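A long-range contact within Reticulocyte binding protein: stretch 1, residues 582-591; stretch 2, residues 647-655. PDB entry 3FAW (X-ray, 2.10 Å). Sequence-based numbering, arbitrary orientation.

Stretch 1 582-591: IAKSINKDPK
Stretch 2 (647-655) ATLIEAVKE

Stretch 2 enters as a strand, Ala647 to Leu649, and runs past a helix that begins earlier in the chain and covers Ile582 to Ser585 here, and the loop that follows, burying 541 Å² in all. Thr648 (chi1 m) points toward stretch 1, its CG2 4.0 Å from CD of Lys584. The CA-to-CB bond of Leu649 points away from stretch 1, but its carbonyl is offered: Lys584, with rotamers t, p, t, t, brings NZ to 2.7 Å from Leu649 O, a hydrogen bond.

Ile650 (m, p) packs CG1 3.6 Å from CA of Lys584, the two CA atoms being 5.4 Å apart. It also opens a type I turn to Val653, closed by Val653 N to Ile650 O at 3.2 Å. Within the turn, Glu651 (m, p) folds back so that OE1 lies 3.3 Å from Lys584 NZ, a salt bridge with a weak hydrogen bond. Ala652 points toward stretch 1, its CB 3.9 Å from CA of Lys588 (CA to CA 5.3 Å), beyond Asn587, where positive phi (55/62) ends the helical path.

Val653 (chi1 t) is in register with Asp589 (CA to CA 4.5 Å), so the pairing ascends along both chains, and its CG2 meets CD of Pro590 at 3.9 Å. Asp589 (chi1 t) uses both oxygens: OD2 accepts from Lys654 N at 3.3 Å, while OD1 caps the following weakly bonded helix, accepting from Lys591 N at 3.1 Å.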

ATOM      1  N   ILE A 582     -11.890 -18.831   7.700  1.00 12.22           N
ATOM      2  CA  ILE A 582     -12.081 -19.843   8.741  1.00 11.01           C
ATOM      3  C   ILE A 582     -13.251 -20.769   8.394  1.00 11.04           C
ATOM      4  O   ILE A 582     -13.112 -21.987   8.459  1.00 10.30           O
ATOM      5  CB  ILE A 582     -12.298 -19.204  10.133  1.00 11.92           C
ATOM      6  CG1 ILE A 582     -10.970 -18.677  10.681  1.00 10.82           C
ATOM      7  CG2 ILE A 582     -12.899 -20.218  11.112  1.00  9.33           C
ATOM      8  CD1 ILE A 582     -11.110 -17.781  11.902  1.00 10.08           C
ATOM      9  N   ALA A 583     -14.387 -20.185   8.012  1.00 11.42           N
ATOM     10  CA  ALA A 583     -15.582 -20.954   7.643  1.00 12.02           C
ATOM     11  C   ALA A 583     -15.334 -21.835   6.418  1.00 13.24           C
ATOM     12  O   ALA A 583     -15.819 -22.972   6.350  1.00 11.97           O
ATOM     13  CB  ALA A 583     -16.761 -20.018   7.388  1.00 12.12           C
ATOM     14  N   LYS A 584     -14.586 -21.298   5.455  1.00 14.25           N
ATOM     15  CA  LYS A 584     -14.182 -22.051   4.267  1.00 15.70           C
ATOM     16  C   LYS A 584     -13.223 -23.183   4.623  1.00 16.35           C
ATOM     17  O   LYS A 584     -13.377 -24.305   4.138  1.00 15.39           O
ATOM     18  CB  LYS A 584     -13.524 -21.121   3.236  1.00 16.14           C
ATOM     19  CG  LYS A 584     -12.830 -21.835   2.072  1.00 17.81           C
ATOM     20  CD  LYS A 584     -13.799 -22.656   1.232  1.00 19.23           C
ATOM     21  CE  LYS A 584     -13.084 -23.357   0.081  1.00 19.42           C
ATOM     22  NZ  LYS A 584     -14.028 -24.132  -0.773  1.00 19.53           N
ATOM     23  N   SER A 585     -12.244 -22.881   5.475  1.00 16.86           N
ATOM     24  CA  SER A 585     -11.190 -23.843   5.816  1.00 16.56           C
ATOM     25  C   SER A 585     -11.713 -25.071   6.561  1.00 15.89           C
ATOM     26  O   SER A 585     -11.283 -26.192   6.289  1.00 14.68           O
ATOM     27  CB  SER A 585     -10.085 -23.159   6.621  1.00 16.42           C
ATOM     28  OG  SER A 585      -9.420 -22.184   5.829  1.00 19.31           O
ATOM     29  N   ILE A 586     -12.640 -24.853   7.491  1.00 15.51           N
ATOM     30  CA  ILE A 586     -13.299 -25.950   8.214  1.00 14.81           C
ATOM     31  C   ILE A 586     -14.532 -26.490   7.477  1.00 16.20           C
ATOM     32  O   ILE A 586     -15.101 -27.503   7.888  1.00 16.69           O
ATOM     33  CB  ILE A 586     -13.714 -25.532   9.661  1.00 13.94           C
ATOM     34  CG1 ILE A 586     -14.866 -24.521   9.649  1.00 12.89           C
ATOM     35  CG2 ILE A 586     -12.517 -24.975  10.418  1.00 14.45           C
ATOM     36  CD1 ILE A 586     -15.218 -23.954  11.021  1.00 12.43           C
ATOM     37  N   ASN A 587     -14.942 -25.807   6.406  1.00 16.92           N
ATOM     38  CA  ASN A 587     -16.136 -26.159   5.631  1.00 17.53           C
ATOM     39  C   ASN A 587     -17.404 -26.253   6.487  1.00 17.82           C
ATOM     40  O   ASN A 587     -18.027 -27.313   6.587  1.00 17.05           O
ATOM     41  CB  ASN A 587     -15.918 -27.463   4.842  1.00 17.88           C
ATOM     42  CG  ASN A 587     -17.047 -27.747   3.850  1.00 18.66           C
ATOM     43  OD1 ASN A 587     -17.532 -28.877   3.743  1.00 18.37           O
ATOM     44  ND2 ASN A 587     -17.477 -26.715   3.134  1.00 12.37           N
ATOM     45  N   LYS A 588     -17.779 -25.137   7.106  1.00 18.75           N
ATOM     46  CA  LYS A 588     -18.996 -25.076   7.914  1.00 18.35           C
ATOM     47  C   LYS A 588     -19.845 -23.840   7.582  1.00 18.13           C
ATOM     48  O   LYS A 588     -19.319 -22.788   7.212  1.00 13.69           O
ATOM     49  CB  LYS A 588     -18.642 -25.110   9.400  1.00 18.93           C
ATOM     50  CG  LYS A 588     -18.084 -26.455   9.853  1.00 19.61           C
ATOM     51  CD  LYS A 588     -17.889 -26.505  11.361  1.00 21.35           C
ATOM     52  CE  LYS A 588     -17.479 -27.895  11.815  1.00 23.84           C
ATOM     53  NZ  LYS A 588     -17.372 -27.991  13.298  1.00 25.58           N
ATOM     54  N   ASP A 589     -21.161 -23.995   7.704  1.00 18.04           N
ATOM     55  CA  ASP A 589     -22.112 -22.918   7.440  1.00 18.93           C
ATOM     56  C   ASP A 589     -22.194 -22.022   8.674  1.00 19.71           C
ATOM     57  O   ASP A 589     -22.512 -22.512   9.759  1.00 19.67           O
ATOM     58  CB  ASP A 589     -23.496 -23.500   7.120  1.00 18.29           C
ATOM     59  CG  ASP A 589     -24.458 -22.470   6.529  1.00 18.29           C
ATOM     60  OD1 ASP A 589     -24.207 -21.254   6.636  1.00 18.98           O
ATOM     61  OD2 ASP A 589     -25.483 -22.884   5.946  1.00 21.64           O
ATOM     62  N   PRO A 590     -21.888 -20.715   8.524  1.00 20.93           N
ATOM     63  CA  PRO A 590     -22.068 -19.751   9.619  1.00 22.84           C
ATOM     64  C   PRO A 590     -23.483 -19.686  10.218  1.00 24.47           C
ATOM     65  O   PRO A 590     -23.644 -19.213  11.341  1.00 26.62           O
ATOM     66  CB  PRO A 590     -21.709 -18.409   8.970  1.00 23.27           C
ATOM     67  CG  PRO A 590     -20.827 -18.754   7.833  1.00 21.41           C
ATOM     68  CD  PRO A 590     -21.314 -20.071   7.325  1.00 20.83           C
ATOM     69  N   LYS A 591     -24.492 -20.142   9.478  1.00 26.05           N
ATOM     70  CA  LYS A 591     -25.867 -20.207   9.996  1.00 27.02           C
ATOM     71  C   LYS A 591     -25.997 -21.139  11.208  1.00 26.12           C
ATOM     72  O   LYS A 591     -26.829 -20.901  12.085  1.00 26.32           O
ATOM     73  CB  LYS A 591     -26.838 -20.653   8.896  1.00 27.10           C
ATOM     74  CG  LYS A 591     -28.313 -20.509   9.273  1.00 27.88           C
ATOM     75  CD  LYS A 591     -29.242 -20.905   8.131  1.00 29.40           C
ATOM     76  CE  LYS A 591     -29.301 -19.848   7.032  0.10 29.26           C
ATOM     77  NZ  LYS A 591     -29.906 -18.571   7.505  0.10 29.40           N
ATOM     78  N   ALA A 647     -15.350 -14.768  -6.351  1.00 18.33           N
ATOM     79  CA  ALA A 647     -16.096 -15.406  -5.266  1.00 17.47           C
ATOM     80  C   ALA A 647     -15.549 -16.796  -4.943  1.00 17.75           C
ATOM     81  O   ALA A 647     -15.008 -17.487  -5.811  1.00 18.26           O
ATOM     82  CB  ALA A 647     -17.563 -15.501  -5.630  1.00 16.44           C
ATOM     83  N   THR A 648     -15.703 -17.192  -3.683  1.00 17.17           N
ATOM     84  CA  THR A 648     -15.261 -18.500  -3.207  1.00 16.88           C
ATOM     85  C   THR A 648     -16.465 -19.251  -2.646  1.00 16.08           C
ATOM     86  O   THR A 648     -17.207 -18.716  -1.822  1.00 16.11           O
ATOM     87  CB  THR A 648     -14.173 -18.356  -2.118  1.00 16.16           C
ATOM     88  OG1 THR A 648     -12.978 -17.826  -2.706  1.00 17.75           O
ATOM     89  CG2 THR A 648     -13.868 -19.700  -1.455  1.00 15.21           C
ATOM     90  N   LEU A 649     -16.640 -20.488  -3.098  1.00 16.57           N
ATOM     91  CA  LEU A 649     -17.743 -21.342  -2.672  1.00 17.55           C
ATOM     92  C   LEU A 649     -17.376 -22.092  -1.398  1.00 18.27           C
ATOM     93  O   LEU A 649     -16.312 -22.706  -1.317  1.00 19.55           O
ATOM     94  CB  LEU A 649     -18.077 -22.353  -3.775  1.00 16.86           C
ATOM     95  CG  LEU A 649     -19.248 -23.321  -3.551  1.00 18.64           C
ATOM     96  CD1 LEU A 649     -20.599 -22.602  -3.633  1.00 12.69           C
ATOM     97  CD2 LEU A 649     -19.179 -24.459  -4.569  1.00 18.05           C
ATOM     98  N   ILE A 650     -18.258 -22.029  -0.407  1.00 19.53           N
ATOM     99  CA  ILE A 650     -18.180 -22.897   0.767  1.00 20.32           C
ATOM    100  C   ILE A 650     -19.275 -23.954   0.613  1.00 20.82           C
ATOM    101  O   ILE A 650     -20.466 -23.646   0.687  1.00 20.10           O
ATOM    102  CB  ILE A 650     -18.370 -22.112   2.087  1.00 20.73           C
ATOM    103  CG1 ILE A 650     -17.154 -21.226   2.367  1.00 21.38           C
ATOM    104  CG2 ILE A 650     -18.546 -23.068   3.264  1.00 18.55           C
ATOM    105  CD1 ILE A 650     -16.871 -20.188   1.320  1.00 25.34           C
ATOM    106  N   GLU A 651     -18.853 -25.197   0.393  1.00 22.48           N
ATOM    107  CA  GLU A 651     -19.758 -26.291   0.040  1.00 24.06           C
ATOM    108  C   GLU A 651     -20.829 -26.581   1.099  1.00 23.60           C
ATOM    109  O   GLU A 651     -21.941 -26.970   0.755  1.00 24.48           O
ATOM    110  CB  GLU A 651     -18.961 -27.575  -0.252  1.00 25.41           C
ATOM    111  CG  GLU A 651     -18.265 -27.603  -1.621  1.00 28.25           C
ATOM    112  CD  GLU A 651     -16.916 -26.888  -1.650  1.00 33.40           C
ATOM    113  OE1 GLU A 651     -16.500 -26.310  -0.620  1.00 34.96           O
ATOM    114  OE2 GLU A 651     -16.268 -26.905  -2.720  1.00 34.48           O
ATOM    115  N   ALA A 652     -20.494 -26.380   2.372  1.00 22.42           N
ATOM    116  CA  ALA A 652     -21.391 -26.718   3.485  1.00 21.85           C
ATOM    117  C   ALA A 652     -22.544 -25.730   3.669  1.00 20.98           C
ATOM    118  O   ALA A 652     -23.496 -26.021   4.393  1.00 19.60           O
ATOM    119  CB  ALA A 652     -20.595 -26.830   4.787  1.00 21.40           C
ATOM    120  N   VAL A 653     -22.453 -24.564   3.034  1.00 20.94           N
ATOM    121  CA  VAL A 653     -23.493 -23.540   3.151  1.00 21.45           C
ATOM    122  C   VAL A 653     -24.684 -23.858   2.244  1.00 21.97           C
ATOM    123  O   VAL A 653     -24.511 -24.166   1.062  1.00 21.55           O
ATOM    124  CB  VAL A 653     -22.943 -22.132   2.825  1.00 21.40           C
ATOM    125  CG1 VAL A 653     -24.068 -21.102   2.822  1.00 21.46           C
ATOM    126  CG2 VAL A 653     -21.861 -21.742   3.823  1.00 19.51           C
ATOM    127  N   LYS A 654     -25.888 -23.773   2.810  1.00 22.69           N
ATOM    128  CA  LYS A 654     -27.120 -24.103   2.094  1.00 23.44           C
ATOM    129  C   LYS A 654     -27.660 -22.902   1.314  1.00 22.48           C
ATOM    130  O   LYS A 654     -27.926 -23.000   0.113  1.00 22.04           O
ATOM    131  CB  LYS A 654     -28.188 -24.597   3.073  1.00 23.68           C
ATOM    132  CG  LYS A 654     -27.790 -25.839   3.858  1.00 26.57           C
ATOM    133  CD  LYS A 654     -28.959 -26.371   4.678  1.00 27.24           C
ATOM    134  CE  LYS A 654     -28.579 -27.623   5.450  1.00 29.56           C
ATOM    135  NZ  LYS A 654     -27.612 -27.334   6.540  1.00 29.50           N
ATOM    136  N   GLU A 655     -27.831 -21.780   2.011  1.00 20.54           N
ATOM    137  CA  GLU A 655     -28.312 -20.543   1.397  1.00 19.73           C
ATOM    138  C   GLU A 655     -27.197 -19.482   1.336  1.00 18.57           C
ATOM    139  O   GLU A 655     -26.562 -19.178   2.349  1.00 18.13           O
ATOM    140  CB  GLU A 655     -29.548 -20.025   2.146  1.00 19.88           C
ATOM    141  CG  GLU A 655     -30.773 -20.939   1.978  1.00 21.19           C
ATOM    142  CD  GLU A 655     -32.032 -20.437   2.673  1.00 20.77           C
ATOM    143  OE1 GLU A 655     -32.016 -19.327   3.249  1.00 22.41           O
ATOM    144  OE2 GLU A 655     -33.049 -21.162   2.636  1.00 23.68           O
TER